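Side-chain contacts in glycoside Hydrolase (Bacteroides uniformis, PDB 5TA0), which probably cleaves agarose-type galactans, and binds a neoagaro-oligosaccharide in the cleft of its alpha/beta barrel domain: residues S143-D148 with E199-P204; P102-P107 with F168-G173. All blocks are in the same frame, centred on the assembly; numbering follows the deposited sequence.

Contact 1. Residues S143-D148 with E199-P204; sequences SPFYPD and EVINEP. With GAL (beta-D-galactopyranose), chain C; AAL (3,6-anhydro-alpha-L-galactopyranose), chain B.
Behind the Asn-Glu-Pro loop that follows barrel strand 197-199, the aromatic pair Phe145 and Tyr146 packs against Val200 and Ile201, on the side of the loop away from the sugar. Apart from one backbone carbonyl beside the Phe145 ring, the contact is apolar, and it centres on Ile201. Its chain is fully extended, with CG1 opposite the backbone N (chi1 -169°), and this carries CD1 out between the two aromatic residues. There CD1 meets Tyr146 CB at 3.8 Å and, near the plane of the Phe145 ring, approaches the edge atom Phe145 CD2 at 4.0 Å. Farther along the same side of the ring, Phe145 CE2 lies 3.4 Å from Val200 O, whose hydrogen bond comes from Asn140, and 4.3 Å from the methyl Val200 CG1. The loop then turns toward the glycan, and Glu203 OE1 comes within 2.8 Å of GAL O2 and 3.3 Å of AAL O4, the glycosidic oxygen joining the two sugars. In clan GH-A barrels the glutamate at this place serves as acid/base, a role Glu203 probably shares. His281 holds its other oxygen, OE2. Around the contact, Phe225 of helix 219-236 meets the Tyr146 ring edge-to-face and His226 touches Val200 and Ile201, while strands 134-140 and 242-247 flank the loop through backbone hydrogen bonds.

Contact 2. Residues P102-P107 with F168-G173; sequences PGFADP and FGTASG
A single water ties the two segments together: it accepts from Ala105 N at 2.9 Å and donates to Ala171 O at 2.8 Å, bridging backbone to backbone beside an apolar contact. Next to it the methyl of Ala171 sits almost centrally over one face of the Phe104 ring, a CH-pi contact with CB 3.5 Å from the centroid and only 9° off the ring normal. The backbone of Ala171 comes close as well, its CA 3.6 Å from Phe104 CE1. On the ring's rim, near its plane, Thr170 CG2 approaches Phe104 CZ at 4.1 Å, while the hydroxyl of Thr170 is bonded to Pro167 O. Thr170 and Ala171 lie in the first turn of helix 170-183; Gly169 stands at its N-cap position, and the carbonyl O of Gly169 receives Gly173 N at 2.7 Å. The opposing loop leads into another helix, 107-123, where the Asp106 side chain caps Asp109 N. Phe104 holds CG beside its own backbone N (chi1 -74°), which turns the ring toward the helix, with Pro102 O in plane at its edge. Exchanging Phe104 for an alanine would probably open a gap over the Ala171 methyl and strip Thr170 CG2 of its aromatic neighbour. From the loop backbone, Gly103 O also bears on that methyl, 3.2 Å from Ala171 CB.

Both contacts are buried, but the centre of contact 1 lies about 21 Å from the centre of the chain, that of contact 2 about 32 Å, and segment 199-204 of contact 1 runs on into the glycan pocket. Contact 2 joins a peripheral loop to the start of helix 170-183, and Thr170 there is partly exposed. That helix start links the two: Ser172 OG probably hydrogen-bonds Phe145 O at 2.8 Å, and the Phe168 ring packs on Pro147 and Tyr146. Helix 219-236 borders both. Their chemistry differs accordingly, with branched aliphatic chains against aromatic residues in contact 1, but a small methyl over a ring face, plus a bridging water, in contact 2.

Contact 1. Residues S143-D148 with E199-P204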
loop_
_atom_site.group_PDB
_atom_site.type_symbol
_atom_site.label_atom_id
_atom_site.label_comp_id
_atom_site.label_asym_id
_atom_site.label_seq_id
_atom_site.Cartn_x
_atom_site.Cartn_y
_atom_site.Cartn_z
ATOM N N SER A 143 21.780 -0.391 6.052
ATOM C CA SER A 143 23.141 -0.490 6.585
ATOM C C SER A 143 23.128 -1.262 7.887
ATOM O O SER A 143 22.245 -1.038 8.696
ATOM C CB SER A 143 23.657 0.918 6.847
ATOM O OG SER A 143 25.006 0.896 7.248
ATOM N N PRO A 144 24.086 -2.167 8.133
ATOM C CA PRO A 144 25.229 -2.474 7.287
ATOM C C PRO A 144 25.001 -3.657 6.331
ATOM O O PRO A 144 25.938 -4.189 5.765
ATOM C CB PRO A 144 26.313 -2.774 8.333
ATOM C CG PRO A 144 25.559 -3.408 9.440
ATOM C CD PRO A 144 24.197 -2.788 9.466
ATOM N N PHE A 145 23.745 -4.051 6.131
ATOM C CA PHE A 145 23.393 -5.219 5.296
ATOM C C PHE A 145 23.878 -5.092 3.851
ATOM O O PHE A 145 24.370 -6.074 3.279
ATOM C CB PHE A 145 21.864 -5.441 5.345
ATOM C CG PHE A 145 21.393 -6.684 4.624
ATOM C CD1 PHE A 145 21.678 -7.941 5.113
ATOM C CD2 PHE A 145 20.670 -6.584 3.460
ATOM C CE1 PHE A 145 21.214 -9.084 4.471
ATOM C CE2 PHE A 145 20.208 -7.731 2.813
ATOM C CZ PHE A 145 20.487 -8.974 3.315
ATOM N N TYR A 146 23.743 -3.915 3.234
ATOM C CA TYR A 146 24.224 -3.738 1.859
ATOM C C TYR A 146 25.758 -3.677 1.903
ATOM O O TYR A 146 26.301 -2.885 2.643
ATOM C CB TYR A 146 23.713 -2.476 1.194
ATOM C CG TYR A 146 23.929 -2.464 -0.296
ATOM C CD1 TYR A 146 23.277 -3.374 -1.116
ATOM C CD2 TYR A 146 24.798 -1.568 -0.911
ATOM C CE1 TYR A 146 23.452 -3.364 -2.492
ATOM C CE2 TYR A 146 24.953 -1.553 -2.292
ATOM C CZ TYR A 146 24.279 -2.464 -3.070
ATOM O OH TYR A 146 24.421 -2.481 -4.441
ATOM N N PRO A 147 26.431 -4.552 1.149
ATOM C CA PRO A 147 27.881 -4.690 1.355
ATOM C C PRO A 147 28.678 -3.646 0.586
ATOM O O PRO A 147 29.229 -3.930 -0.476
ATOM C CB PRO A 147 28.151 -6.140 0.923
ATOM C CG PRO A 147 27.084 -6.447 -0.062
ATOM C CD PRO A 147 25.887 -5.635 0.310
ATOM N N ASP A 148 28.711 -2.431 1.140
ATOM C CA ASP A 148 29.421 -1.276 0.570
ATOM C C ASP A 148 30.681 -0.923 1.357
ATOM O O ASP A 148 31.231 0.157 1.185
ATOM C CB ASP A 148 28.489 -0.064 0.493
ATOM C CG ASP A 148 28.008 0.410 1.853
ATOM O OD1 ASP A 148 27.164 1.332 1.905
ATOM O OD2 ASP A 148 28.423 -0.136 2.901
ATOM N N GLU A 199 11.266 -9.214 2.862
ATOM C CA GLU A 199 11.797 -8.204 1.970
ATOM C C GLU A 199 13.310 -8.242 2.082
ATOM O O GLU A 199 13.853 -8.507 3.140
ATOM C CB GLU A 199 11.289 -6.813 2.345
ATOM C CG GLU A 199 9.774 -6.599 2.293
ATOM C CD GLU A 199 9.404 -5.209 2.800
ATOM O OE1 GLU A 199 9.736 -4.879 3.958
ATOM O OE2 GLU A 199 8.827 -4.426 1.982
ATOM N N VAL A 200 13.990 -7.958 0.977
ATOM C CA VAL A 200 15.458 -8.009 0.991
ATOM C C VAL A 200 16.053 -6.848 1.794
ATOM O O VAL A 200 16.852 -7.040 2.728
ATOM C CB VAL A 200 16.009 -8.061 -0.456
ATOM C CG1 VAL A 200 17.522 -7.852 -0.499
ATOM C CG2 VAL A 200 15.627 -9.404 -1.098
ATOM N N ILE A 201 15.682 -5.634 1.406
ATOM C CA ILE A 201 16.370 -4.439 1.939
ATOM C C ILE A 201 15.491 -3.210 1.824
ATOM O O ILE A 201 14.847 -2.986 0.793
ATOM C CB ILE A 201 17.752 -4.271 1.252
ATOM C CG1 ILE A 201 18.624 -3.223 1.947
ATOM C CG2 ILE A 201 17.600 -3.997 -0.240
ATOM C CD1 ILE A 201 20.014 -3.171 1.406
ATOM N N ASN A 202 15.469 -2.394 2.869
ATOM C CA ASN A 202 14.599 -1.222 2.912
ATOM C C ASN A 202 15.136 -0.020 2.125
ATOM O O ASN A 202 16.263 0.422 2.369
ATOM C CB ASN A 202 14.420 -0.806 4.372
ATOM C CG ASN A 202 13.393 0.275 4.558
ATOM O OD1 ASN A 202 12.210 0.060 4.344
ATOM N ND2 ASN A 202 13.839 1.467 4.989
ATOM N N GLU A 203 14.353 0.508 1.170
ATOM C CA GLU A 203 14.642 1.785 0.486
ATOM C C GLU A 203 16.103 1.930 0.042
ATOM O O GLU A 203 16.800 2.898 0.370
ATOM C CB GLU A 203 14.211 2.943 1.392
ATOM C CG GLU A 203 12.721 2.897 1.712
ATOM C CD GLU A 203 12.165 4.110 2.407
ATOM O OE1 GLU A 203 12.953 4.872 2.990
ATOM O OE2 GLU A 203 10.910 4.236 2.404
ATOM N N PRO A 204 16.582 0.969 -0.760
ATOM C CA PRO A 204 18.001 0.944 -1.070
ATOM C C PRO A 204 18.507 2.039 -1.987
ATOM O O PRO A 204 19.638 2.494 -1.799
ATOM C CB PRO A 204 18.209 -0.439 -1.680
ATOM C CG PRO A 204 16.869 -0.783 -2.293
ATOM C CD PRO A 204 15.882 -0.213 -1.293
HETATM C C1 GAL C . 11.707 6.959 6.186
HETATM C C2 GAL C . 12.048 5.498 6.430
HETATM C C3 GAL C . 11.528 4.946 7.746
HETATM C C4 GAL C . 11.533 5.973 8.873
HETATM C C5 GAL C . 11.004 7.314 8.442
HETATM C C6 GAL C . 11.019 8.405 9.529
HETATM O O2 GAL C . 11.491 4.701 5.395
HETATM O O3 GAL C . 12.450 3.886 8.043
HETATM O O4 GAL C . 12.890 6.115 9.330
HETATM O O5 GAL C . 11.851 7.740 7.376
HETATM O O6 GAL C . 10.177 8.098 10.655
HETATM C C1 AAL B . 13.395 11.134 3.475
HETATM C C2 AAL B . 13.773 10.870 4.932
HETATM C C3 AAL B . 13.862 9.378 5.131
HETATM C C4 AAL B . 12.548 8.712 4.831
HETATM C C5 AAL B . 12.569 8.832 3.334
HETATM C C6 AAL B . 13.968 8.368 3.008
HETATM O O2 AAL B . 12.792 11.415 5.824
HETATM O O3 AAL B . 14.747 8.833 4.133
HETATM O O4 AAL B . 12.646 7.350 5.181
HETATM O O5 AAL B . 12.386 10.215 3.019
#

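Contact 2. Residues P102-P107 with F168-G173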
loop_
_atom_site.group_PDB
_atom_site.type_symbol
_atom_site.label_atom_id
_atom_site.label_comp_id
_atom_site.label_asym_id
_atom_site.label_seq_id
_atom_site.Cartn_x
_atom_site.Cartn_y
_atom_site.Cartn_z
ATOM N N PRO A 102 36.651 -14.210 6.065
ATOM C CA PRO A 102 36.520 -12.767 6.233
ATOM C C PRO A 102 35.302 -12.239 5.477
ATOM O O PRO A 102 35.034 -12.646 4.357
ATOM C CB PRO A 102 37.804 -12.228 5.620
ATOM C CG PRO A 102 38.801 -13.335 5.768
ATOM C CD PRO A 102 38.022 -14.612 5.682
ATOM N N GLY A 103 34.575 -11.363 6.134
ATOM C CA GLY A 103 33.365 -10.790 5.579
ATOM C C GLY A 103 32.091 -11.581 5.710
ATOM O O GLY A 103 31.056 -11.167 5.175
ATOM N N PHE A 104 32.131 -12.703 6.431
ATOM C CA PHE A 104 30.927 -13.473 6.740
ATOM C C PHE A 104 30.688 -13.418 8.238
ATOM O O PHE A 104 31.636 -13.464 9.040
ATOM C CB PHE A 104 31.082 -14.930 6.328
ATOM C CG PHE A 104 30.997 -15.159 4.839
ATOM C CD1 PHE A 104 29.881 -15.771 4.289
ATOM C CD2 PHE A 104 32.011 -14.766 3.980
ATOM C CE1 PHE A 104 29.771 -15.991 2.916
ATOM C CE2 PHE A 104 31.893 -14.970 2.607
ATOM C CZ PHE A 104 30.772 -15.592 2.088
ATOM N N ALA A 105 29.425 -13.373 8.615
ATOM C CA ALA A 105 29.021 -13.567 10.030
ATOM C C ALA A 105 29.414 -14.971 10.490
ATOM O O ALA A 105 29.226 -15.962 9.768
ATOM C CB ALA A 105 27.518 -13.365 10.198
ATOM N N ASP A 106 29.950 -15.054 11.698
ATOM C CA ASP A 106 30.304 -16.354 12.264
ATOM C C ASP A 106 29.052 -17.194 12.507
ATOM O O ASP A 106 28.188 -16.765 13.257
ATOM C CB ASP A 106 31.039 -16.167 13.569
ATOM C CG ASP A 106 31.519 -17.478 14.139
ATOM O OD1 ASP A 106 32.297 -18.180 13.429
ATOM O OD2 ASP A 106 31.052 -17.822 15.248
ATOM N N PRO A 107 28.957 -18.393 11.892
ATOM C CA PRO A 107 27.718 -19.157 12.121
ATOM C C PRO A 107 27.443 -19.488 13.562
ATOM O O PRO A 107 26.284 -19.469 13.982
ATOM C CB PRO A 107 27.923 -20.406 11.260
ATOM C CG PRO A 107 28.829 -19.968 10.157
ATOM C CD PRO A 107 29.754 -18.967 10.798
ATOM N N PHE A 168 27.899 -11.135 -5.703
ATOM C CA PHE A 168 27.689 -9.992 -4.802
ATOM C C PHE A 168 26.474 -10.173 -3.912
ATOM O O PHE A 168 25.366 -10.380 -4.376
ATOM C CB PHE A 168 27.521 -8.742 -5.631
ATOM C CG PHE A 168 27.419 -7.496 -4.823
ATOM C CD1 PHE A 168 28.520 -7.025 -4.136
ATOM C CD2 PHE A 168 26.223 -6.763 -4.782
ATOM C CE1 PHE A 168 28.440 -5.867 -3.407
ATOM C CE2 PHE A 168 26.145 -5.607 -4.041
ATOM C CZ PHE A 168 27.249 -5.153 -3.376
ATOM N N GLY A 169 26.702 -10.102 -2.604
ATOM C CA GLY A 169 25.679 -10.336 -1.608
ATOM C C GLY A 169 25.628 -11.724 -0.993
ATOM O O GLY A 169 24.761 -11.995 -0.161
ATOM N N THR A 170 26.528 -12.633 -1.379
ATOM C CA THR A 170 26.519 -13.991 -0.829
ATOM C C THR A 170 26.563 -13.964 0.702
ATOM O O THR A 170 25.745 -14.631 1.347
ATOM C CB THR A 170 27.652 -14.829 -1.428
ATOM O OG1 THR A 170 27.377 -15.040 -2.833
ATOM C CG2 THR A 170 27.800 -16.146 -0.740
ATOM N N ALA A 171 27.480 -13.197 1.278
ATOM C CA ALA A 171 27.613 -13.175 2.737
ATOM C C ALA A 171 26.406 -12.530 3.409
ATOM O O ALA A 171 25.911 -13.022 4.419
ATOM C CB ALA A 171 28.888 -12.490 3.164
ATOM N N SER A 172 25.913 -11.440 2.846
ATOM C CA SER A 172 24.713 -10.794 3.342
ATOM C C SER A 172 23.553 -11.792 3.302
ATOM O O SER A 172 22.796 -11.919 4.279
ATOM C CB SER A 172 24.356 -9.584 2.474
ATOM O OG SER A 172 25.374 -8.584 2.563
ATOM N N GLY A 173 23.439 -12.517 2.187
ATOM C CA GLY A 173 22.380 -13.505 2.054
ATOM C C GLY A 173 22.466 -14.673 3.033
ATOM O O GLY A 173 21.458 -15.134 3.544
HETATM O O HOH W 1 27.400 -13.956 6.615
#